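Local coordinates for protein agarase (Pseudoalteromonas fuliginea, PDB 6XJ9) that probably hydrolyses agarose, the red-algal galactan, as a family GH50 glycoside hydrolase and agarase from a marine bacterium, at residues A[414-417]-A[418-422]; A[232-235]-A[236-239]. All blocks are in the same frame, centred on the assembly; numbering follows the deposited sequence.

Interaction 1 of 2, residues A[414-417]-A[418-422]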
loop_
_atom_site.group_PDB
_atom_site.type_symbol
_atom_site.label_atom_id
_atom_site.label_comp_id
_atom_site.label_asym_id
_atom_site.label_seq_id
_atom_site.Cartn_x
_atom_site.Cartn_y
_atom_site.Cartn_z
ATOM N N MET A 414 16.506 23.134 13.104
ATOM C CA MET A 414 15.131 23.614 13.081
ATOM C C MET A 414 14.850 24.316 11.755
ATOM O O MET A 414 13.805 24.097 11.149
ATOM C CB MET A 414 14.840 24.581 14.233
ATOM C CG MET A 414 14.739 23.891 15.578
ATOM S SD MET A 414 13.414 22.652 15.557
ATOM C CE MET A 414 11.999 23.729 15.325
ATOM N N GLN A 415 15.785 25.177 11.321
ATOM C CA GLN A 415 15.638 25.900 10.064
ATOM C C GLN A 415 15.559 24.910 8.906
ATOM O O GLN A 415 14.766 25.096 7.990
ATOM C CB GLN A 415 16.776 26.905 9.865
ATOM C CG GLN A 415 16.890 27.444 8.445
ATOM C CD GLN A 415 18.258 28.038 8.217
ATOM O OE1 GLN A 415 19.127 27.424 7.594
ATOM N NE2 GLN A 415 18.472 29.230 8.754
ATOM N N LYS A 416 16.382 23.853 8.957
ATOM C CA LYS A 416 16.382 22.868 7.885
ATOM C C LYS A 416 15.071 22.080 7.907
ATOM O O LYS A 416 14.539 21.726 6.855
ATOM C CB LYS A 416 17.623 21.973 7.954
ATOM C CG LYS A 416 17.685 20.849 6.926
ATOM C CD LYS A 416 17.879 21.317 5.494
ATOM C CE LYS A 416 18.071 20.168 4.518
ATOM N NZ LYS A 416 18.296 20.646 3.133
ATOM N N TRP A 417 14.545 21.832 9.110
ATOM C CA TRP A 417 13.278 21.129 9.243
ATOM C C TRP A 417 12.149 21.955 8.637
ATOM O O TRP A 417 11.262 21.406 7.989
ATOM C CB TRP A 417 12.981 20.808 10.711
ATOM C CG TRP A 417 11.578 20.325 10.937
ATOM C CD1 TRP A 417 11.069 19.100 10.615
ATOM C CD2 TRP A 417 10.502 21.061 11.546
ATOM N NE1 TRP A 417 9.757 19.017 10.996
ATOM C CE2 TRP A 417 9.383 20.200 11.579
ATOM C CE3 TRP A 417 10.381 22.343 12.095
ATOM C CZ2 TRP A 417 8.158 20.603 12.109
ATOM C CZ3 TRP A 417 9.171 22.740 12.619
ATOM C CH2 TRP A 417 8.074 21.876 12.628
ATOM N N ARG A 418 12.176 23.269 8.891
ATOM C CA ARG A 418 11.190 24.168 8.320
ATOM C C ARG A 418 11.260 24.105 6.797
ATOM O O ARG A 418 10.231 24.042 6.132
ATOM C CB ARG A 418 11.381 25.602 8.829
ATOM C CG ARG A 418 10.930 25.806 10.266
ATOM C CD ARG A 418 10.761 27.263 10.664
ATOM N NE ARG A 418 12.036 27.944 10.561
ATOM C CZ ARG A 418 12.947 27.990 11.527
ATOM N NH1 ARG A 418 12.712 27.413 12.696
ATOM N NH2 ARG A 418 14.085 28.627 11.319
ATOM N N GLU A 419 12.487 24.087 6.256
ATOM C CA GLU A 419 12.676 24.168 4.821
ATOM C C GLU A 419 12.192 22.877 4.173
ATOM O O GLU A 419 11.601 22.895 3.096
ATOM C CB GLU A 419 14.151 24.423 4.484
ATOM C CG GLU A 419 14.612 25.832 4.832
ATOM C CD GLU A 419 16.119 26.030 4.713
ATOM O OE1 GLU A 419 16.600 27.145 5.006
ATOM O OE2 GLU A 419 16.809 25.067 4.339
ATOM N N VAL A 420 12.491 21.746 4.814
ATOM C CA VAL A 420 12.108 20.464 4.253
ATOM C C VAL A 420 10.584 20.324 4.353
ATOM O O VAL A 420 9.925 19.825 3.430
ATOM C CB VAL A 420 12.894 19.324 4.926
ATOM C CG1 VAL A 420 12.247 17.957 4.733
ATOM C CG2 VAL A 420 14.339 19.299 4.440
ATOM N N THR A 421 10.023 20.825 5.457
ATOM C CA THR A 421 8.573 20.826 5.639
ATOM C C THR A 421 7.862 21.553 4.492
ATOM O O THR A 421 6.938 20.999 3.903
ATOM C CB THR A 421 8.167 21.338 7.023
ATOM O OG1 THR A 421 8.719 20.442 7.996
ATOM C CG2 THR A 421 6.663 21.404 7.203
ATOM N N LEU A 422 8.273 22.795 4.188
ATOM C CA LEU A 422 7.660 23.560 3.105
ATOM C C LEU A 422 7.754 22.792 1.789
ATOM O O LEU A 422 6.768 22.670 1.068
ATOM C CB LEU A 422 8.315 24.943 2.992
ATOM C CG LEU A 422 8.048 25.887 4.166
ATOM C CD1 LEU A 422 8.964 27.104 4.122
ATOM C CD2 LEU A 422 6.577 26.314 4.212
#
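Trp-417 and Thr-421 meet one turn apart on the inner side of an alpha-helix, and this is the tight part of the contact. Thr-421 OG1 donates to Trp-417 O at 2.7 Å. The backbone N of Thr-421 donates to the same oxygen at 2.9 Å from Trp-417 O. The two donors arrive from opposite faces of the carbonyl plane, so the buried oxygen is gripped twice. OG1 can do this because it lies anti to its own carbonyl carbon (chi1 -62°), which turns it back along the helix. Thr-421 OG1 also sits over one face of the indole, 3.5 Å from Trp-417 NE1, but the angle is too poor for a bond. Tyr-717 OH is a further hydrogen-bond partner of the hydroxyl.

The solvent side of the helix is looser and more polar. Glu-419 is exposed there, and Gln-415 and Lys-416 are partly exposed. Gln-415 and Glu-419 run side by side, with amide and carboxylate planes only 15° apart. Gln-415 CG comes to 3.5 Å from Glu-419 OE1. Lys-416 crosses Glu-419 at about a right angle. Its NZ stays 4.8 Å from Glu-419 OE2, too far for a salt bridge, so any attraction is probably weak. Where this side passes back into the buried part, Lys-416 CE touches Val-420 CG2 at 3.8 Å.

The Arg-418 chain bends at chi3 (-62°) and folds the guanidinium back over the preceding turn. One face of that group covers Gln-415 CA, which is 3.4 Å from NH2 of Arg-418. The guanidinium stands nearly upright to the indole plane.

The whole contact belongs to helix 413-428. Trp-417 and Val-420 pack against helix 397-406, at Leu-402 and Tyr-406, while Arg-418 and Thr-421 rest on the loop residue Tyr-441.

Interaction 2 of 2, residues A[232-235]-A[236-239]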
loop_
_atom_site.group_PDB
_atom_site.type_symbol
_atom_site.label_atom_id
_atom_site.label_comp_id
_atom_site.label_asym_id
_atom_site.label_seq_id
_atom_site.Cartn_x
_atom_site.Cartn_y
_atom_site.Cartn_z
ATOM N N GLN A 232 8.878 -4.480 18.864
ATOM C CA GLN A 232 8.239 -4.936 17.635
ATOM C C GLN A 232 8.993 -4.403 16.415
ATOM O O GLN A 232 9.504 -3.280 16.425
ATOM C CB GLN A 232 6.766 -4.501 17.581
ATOM C CG GLN A 232 5.878 -5.150 18.643
ATOM C CD GLN A 232 4.412 -4.796 18.524
ATOM O OE1 GLN A 232 3.961 -3.727 18.931
ATOM N NE2 GLN A 232 3.637 -5.721 17.985
ATOM N N GLU A 233 9.027 -5.223 15.354
ATOM C CA GLU A 233 9.460 -4.793 14.032
ATOM C C GLU A 233 8.247 -4.239 13.280
ATOM O O GLU A 233 7.168 -4.820 13.331
ATOM C CB GLU A 233 10.085 -5.971 13.278
ATOM C CG GLU A 233 10.827 -5.579 12.012
ATOM C CD GLU A 233 12.001 -4.635 12.211
ATOM O OE1 GLU A 233 12.706 -4.762 13.236
ATOM O OE2 GLU A 233 12.200 -3.763 11.349
ATOM N N PHE A 234 8.423 -3.100 12.600
ATOM C CA PHE A 234 7.334 -2.511 11.835
ATOM C C PHE A 234 7.929 -1.886 10.579
ATOM O O PHE A 234 9.107 -1.531 10.577
ATOM C CB PHE A 234 6.535 -1.505 12.680
ATOM C CG PHE A 234 7.360 -0.409 13.315
ATOM C CD1 PHE A 234 7.927 -0.581 14.572
ATOM C CD2 PHE A 234 7.585 0.790 12.652
ATOM C CE1 PHE A 234 8.700 0.415 15.151
ATOM C CE2 PHE A 234 8.355 1.792 13.231
ATOM C CZ PHE A 234 8.912 1.601 14.481
ATOM N N ALA A 235 7.107 -1.758 9.530
ATOM C CA ALA A 235 7.509 -1.140 8.273
ATOM C C ALA A 235 7.956 0.301 8.520
ATOM O O ALA A 235 7.215 1.096 9.097
ATOM C CB ALA A 235 6.362 -1.213 7.291
ATOM N N GLY A 236 9.187 0.627 8.097
ATOM C CA GLY A 236 9.752 1.955 8.297
ATOM C C GLY A 236 10.504 2.130 9.622
ATOM O O GLY A 236 10.942 3.233 9.947
ATOM N N LYS A 237 10.689 1.050 10.384
ATOM C CA LYS A 237 11.442 1.145 11.626
ATOM C C LYS A 237 12.922 1.402 11.319
ATOM O O LYS A 237 13.505 0.715 10.484
ATOM C CB LYS A 237 11.268 -0.130 12.461
ATOM C CG LYS A 237 12.112 -0.189 13.730
ATOM C CD LYS A 237 11.696 -1.267 14.731
ATOM C CE LYS A 237 12.433 -1.148 16.048
ATOM N NZ LYS A 237 11.981 -2.147 17.054
ATOM N N VAL A 238 13.515 2.362 12.037
ATOM C CA VAL A 238 14.915 2.753 11.927
ATOM C C VAL A 238 15.737 1.897 12.891
ATOM O O VAL A 238 15.354 1.711 14.050
ATOM C CB VAL A 238 15.079 4.256 12.245
ATOM C CG1 VAL A 238 16.519 4.619 12.597
ATOM C CG2 VAL A 238 14.590 5.137 11.105
ATOM N N HIS A 239 16.884 1.393 12.411
ATOM C CA HIS A 239 17.730 0.557 13.250
ATOM C C HIS A 239 19.037 1.251 13.631
ATOM O O HIS A 239 19.640 0.905 14.643
ATOM C CB HIS A 239 17.926 -0.836 12.638
ATOM C CG HIS A 239 16.695 -1.672 12.728
ATOM N ND1 HIS A 239 16.245 -2.185 13.929
ATOM C CD2 HIS A 239 15.814 -2.072 11.784
ATOM C CE1 HIS A 239 15.144 -2.880 13.723
ATOM N NE2 HIS A 239 14.858 -2.824 12.415
HETATM O O HOH W 1 12.874 -4.496 15.733
HETATM O O HOH W 2 12.915 -1.654 9.396
#
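Phe-234 and Lys-237 open and close a type II beta turn, with Ala-235 and Gly-236 at its corners, and their side chains cross at about a right angle. Lys-237 CB sits over the centre of the phenyl ring, 3.5 Å from the centroid of Phe-234. This is a CH-pi contact. The ring gets there through the crowded first torsion (chi1 55°), which sets CG between the backbone N and carbonyl carbon. The turn itself is closed by Lys-237 N donating to Phe-234 O at 3.0 Å. Gly-236 takes the positive phi of this turn, where a side chain would clash with Ala-235 O.

From CB the Lys-237 chain runs extended across the ring, and its CD lies 3.5 Å from Phe-234 CE1. The NZ of Lys-237 then donates to Gln-232 O at 2.8 Å, from above the carbonyl plane. Asn-229 O is another acceptor for this ammonium. An alanine in place of Phe-234 would probably strip the Lys-237 methylenes of the ring face they lie on and open a gap there, leaving the chain held mainly at its ammonium end.

The Glu-233 carboxylate meets the edge of the His-239 ring, nearly coplanar with it (planes 23° apart). Thr-100 of the second subunit packs on Glu-233. Water also ties this acid to the lysine. One molecule donates to Glu-233 OE1 and accepts from Lys-237 NZ; a second donates to Glu-233 OE2 and to Lys-237 O. The direct bond to the histidine is nearly straight (164°): His-239 NE2 donates to the syn lone pair of Glu-233 OE2 at 3.0 Å.

How the interactions relate
Interactions 1 and 2 lie in series along the chain, with 232-239 closing long before 414-422 begins. Their centres are about 24 Å apart and their nearest atoms about 14 Å, so neither touches the other. Interaction 1 lies within one helix. Interaction 2 is a turn in the loop between strand 199-210 and helix 242-252. Both are local contacts between side chains a few residues apart, but only interaction 2 meets the second subunit. Their centres lie about 25 and 26 Å from the centre of the chain, yet one is partly buried and the other is at the surface. Nothing in their geometry marks either as part of a catalytic or sugar-binding site, and both are best read as structural packing.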